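Local coordinates for Two-component system response regulator (Bacteroides fragilis, PDB 2QR3), which probably acts, through its N-terminal phosphoacceptor receiver domain, as a two-component response regulator controlling transcription, with ATP and DNA binding expected of the full-length protein, at residues 93-98 against 104-109. Residues are numbered along the deposited sequence; the frame is centred on the assembly and turned at random.
Sequences DLAVRG and SDFVVK
The methyl of A95 sits over one face of the F106 ring, and this is the close part of the contact. A95 CB lies 3.8 Å from the ring centroid and only 17° off the ring normal, a geometry that qualifies as a CH-pi interaction. It is not quite centred: the methyl is displaced toward the CG-CD1 bond, so A95 CB comes to 3.7 Å of F106 CG and to 4.1 Å of F106 CE1. F106 reaches this position because CG stands between the backbone N and the carbonyl carbon (chi1 68°), which brings the ring over the A95 methyl. A95, whose CB also points at the strand, is buried, and A95 and F106 are the pair whose CA atoms lie nearest across the two segments.

Toward solvent the packing slackens. V96 is exposed, its CB turned away from the strand, and it meets the ring through one branch alone: V96 CG2 is 4.1 Å from F106 CE1, approaching obliquely at the far end of the ring. That branch stands beside the backbone N, anti to the carbonyl carbon. The whole interface buries just 123 Å². Its side-chain contacts are apolar, though F106 CD1 also comes within 3.9 Å of the backbone oxygen A95 O.

At the root of the ring, F106 N donates to D105 OD1 (2.9 Å), a bent bond at 142°.

The pairing closes the beta-alpha-beta unit of strand 83-88, helix 92-100 and strand 105-109 in the CheY-like receiver fold. A95 also touches T87, and F106 reaches I99 on the same helix, while V107 points to the opposite side of the edge strand, against L116 and T119 of helix 113-124.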
ATOM      1  N   ASP A  93       0.178  -0.163 -16.825  1.00 18.92           N
ATOM      2  CA  ASP A  93       0.869  -1.344 -17.331  1.00 19.13           C
ATOM      3  C   ASP A  93       1.749  -1.978 -16.248  1.00 18.72           C
ATOM      4  O   ASP A  93       1.813  -3.195 -16.115  1.00 17.60           O
ATOM      5  CB  ASP A  93       1.671  -1.058 -18.615  1.00 19.78           C
ATOM      6  CG  ASP A  93       2.820  -0.038 -18.414  1.00 20.91           C
ATOM      7  OD1 ASP A  93       2.690   0.875 -17.582  1.00 23.62           O
ATOM      8  OD2 ASP A  93       3.859  -0.145 -19.125  1.00 24.77           O
ATOM      9  N   LEU A  94       2.441  -1.146 -15.483  1.00 18.77           N
ATOM     10  CA  LEU A  94       3.281  -1.644 -14.386  1.00 18.13           C
ATOM     11  C   LEU A  94       2.447  -2.182 -13.208  1.00 18.27           C
ATOM     12  O   LEU A  94       2.850  -3.149 -12.574  1.00 17.33           O
ATOM     13  CB  LEU A  94       4.226  -0.525 -13.902  1.00 19.60           C
ATOM     14  CG  LEU A  94       5.188  -0.026 -14.991  1.00 18.95           C
ATOM     15  CD1 LEU A  94       6.129   1.022 -14.347  1.00 24.49           C
ATOM     16  CD2 LEU A  94       5.992  -1.150 -15.632  1.00 23.59           C
ATOM     17  N   ALA A  95       1.272  -1.600 -12.963  1.00 17.59           N
ATOM     18  CA  ALA A  95       0.360  -2.136 -11.936  1.00 17.06           C
ATOM     19  C   ALA A  95      -0.142  -3.537 -12.333  1.00 17.48           C
ATOM     20  O   ALA A  95      -0.132  -4.441 -11.515  1.00 16.30           O
ATOM     21  CB  ALA A  95      -0.806  -1.214 -11.697  1.00 17.57           C
ATOM     22  N   VAL A  96      -0.515  -3.719 -13.598  1.00 16.43           N
ATOM     23  CA  VAL A  96      -0.916  -5.022 -14.100  1.00 16.31           C
ATOM     24  C   VAL A  96       0.255  -6.004 -13.948  1.00 16.44           C
ATOM     25  O   VAL A  96       0.060  -7.127 -13.508  1.00 15.75           O
ATOM     26  CB  VAL A  96      -1.447  -4.903 -15.564  1.00 15.94           C
ATOM     27  CG1 VAL A  96      -1.656  -6.287 -16.181  1.00 17.45           C
ATOM     28  CG2 VAL A  96      -2.757  -4.112 -15.542  1.00 17.06           C
ATOM     29  N   ARG A  97       1.475  -5.588 -14.275  1.00 16.43           N
ATOM     30  CA  ARG A  97       2.636  -6.468 -14.061  1.00 17.70           C
ATOM     31  C   ARG A  97       2.785  -6.796 -12.578  1.00 16.93           C
ATOM     32  O   ARG A  97       3.110  -7.935 -12.222  1.00 17.32           O
ATOM     33  CB  ARG A  97       3.907  -5.820 -14.611  1.00 19.39           C
ATOM     34  CG  ARG A  97       5.160  -6.643 -14.423  1.00 22.09           C
ATOM     35  CD  ARG A  97       6.296  -5.940 -15.141  1.00 29.04           C
ATOM     36  NE  ARG A  97       7.557  -6.235 -14.479  1.00 36.73           N
ATOM     37  CZ  ARG A  97       8.714  -5.651 -14.780  1.00 40.85           C
ATOM     38  NH1 ARG A  97       8.772  -4.745 -15.756  1.00 39.12           N
ATOM     39  NH2 ARG A  97       9.811  -5.984 -14.103  1.00 42.22           N
ATOM     40  N   GLY A  98       2.521  -5.809 -11.716  1.00 15.85           N
ATOM     41  CA  GLY A  98       2.502  -6.053 -10.255  1.00 16.64           C
ATOM     42  C   GLY A  98       1.577  -7.190  -9.832  1.00 16.51           C
ATOM     43  O   GLY A  98       1.967  -8.042  -9.015  1.00 17.30           O
ATOM     44  N   SER A 104      -1.632  -7.879  -4.300  1.00 16.64           N
ATOM     45  CA  SER A 104      -2.996  -8.293  -4.017  1.00 17.85           C
ATOM     46  C   SER A 104      -4.046  -7.580  -4.843  1.00 18.05           C
ATOM     47  O   SER A 104      -5.075  -8.168  -5.135  1.00 18.04           O
ATOM     48  CB  SER A 104      -3.317  -8.110  -2.529  1.00 18.79           C
ATOM     49  OG  SER A 104      -2.532  -9.028  -1.796  1.00 21.76           O
ATOM     50  N   ASP A 105      -3.796  -6.302  -5.177  1.00 16.09           N
ATOM     51  CA  ASP A 105      -4.731  -5.487  -5.925  1.00 16.13           C
ATOM     52  C   ASP A 105      -4.017  -4.190  -6.283  1.00 16.20           C
ATOM     53  O   ASP A 105      -2.858  -3.995  -5.911  1.00 15.27           O
ATOM     54  CB  ASP A 105      -5.980  -5.152  -5.083  1.00 16.27           C
ATOM     55  CG  ASP A 105      -7.263  -5.062  -5.927  1.00 18.72           C
ATOM     56  OD1 ASP A 105      -7.198  -4.770  -7.148  1.00 17.91           O
ATOM     57  OD2 ASP A 105      -8.352  -5.275  -5.342  1.00 20.47           O
ATOM     58  N   PHE A 106      -4.704  -3.338  -7.025  1.00 15.85           N
ATOM     59  CA  PHE A 106      -4.210  -1.968  -7.216  1.00 15.82           C
ATOM     60  C   PHE A 106      -5.342  -0.965  -7.260  1.00 16.22           C
ATOM     61  O   PHE A 106      -6.513  -1.320  -7.528  1.00 16.08           O
ATOM     62  CB  PHE A 106      -3.246  -1.838  -8.426  1.00 15.77           C
ATOM     63  CG  PHE A 106      -3.896  -2.047  -9.791  1.00 16.20           C
ATOM     64  CD1 PHE A 106      -3.687  -3.267 -10.477  1.00 17.80           C
ATOM     65  CD2 PHE A 106      -4.600  -1.042 -10.426  1.00 18.96           C
ATOM     66  CE1 PHE A 106      -4.219  -3.483 -11.757  1.00 20.10           C
ATOM     67  CE2 PHE A 106      -5.165  -1.246 -11.718  1.00 18.80           C
ATOM     68  CZ  PHE A 106      -4.976  -2.489 -12.367  1.00 17.10           C
ATOM     69  N   VAL A 107      -5.001   0.287  -6.949  1.00 16.44           N
ATOM     70  CA  VAL A 107      -5.938   1.404  -6.951  1.00 15.84           C
ATOM     71  C   VAL A 107      -5.285   2.482  -7.814  1.00 16.21           C
ATOM     72  O   VAL A 107      -4.116   2.748  -7.681  1.00 15.61           O
ATOM     73  CB  VAL A 107      -6.149   1.971  -5.517  1.00 16.59           C
ATOM     74  CG1 VAL A 107      -7.156   3.173  -5.546  1.00 17.43           C
ATOM     75  CG2 VAL A 107      -6.652   0.865  -4.582  1.00 16.88           C
ATOM     76  N   VAL A 108      -6.040   3.062  -8.739  1.00 18.87           N
ATOM     77  CA  VAL A 108      -5.452   4.057  -9.646  1.00 21.00           C
ATOM     78  C   VAL A 108      -5.634   5.445  -9.039  1.00 22.46           C
ATOM     79  O   VAL A 108      -6.618   5.679  -8.347  1.00 23.62           O
ATOM     80  CB  VAL A 108      -6.096   3.977 -11.039  1.00 21.23           C
ATOM     81  CG1 VAL A 108      -5.526   5.043 -11.934  1.00 25.35           C
ATOM     82  CG2 VAL A 108      -5.816   2.604 -11.678  1.00 22.28           C
ATOM     83  N   LYS A 109      -4.672   6.339  -9.265  1.00 23.72           N
ATOM     84  CA  LYS A 109      -4.809   7.757  -8.897  1.00 25.62           C
ATOM     85  C   LYS A 109      -5.068   8.552 -10.199  1.00 26.98           C
ATOM     86  O   LYS A 109      -4.488   8.229 -11.221  1.00 28.45           O
ATOM     87  CB  LYS A 109      -3.517   8.291  -8.322  1.00 26.08           C
ATOM     88  CG  LYS A 109      -2.888   7.551  -7.179  1.00 28.39           C
ATOM     89  CD  LYS A 109      -1.436   8.039  -7.021  1.00 31.15           C
ATOM     90  CE  LYS A 109      -0.896   7.783  -5.612  1.00 33.18           C
ATOM     91  NZ  LYS A 109       0.542   8.191  -5.371  1.00 33.12           N
TER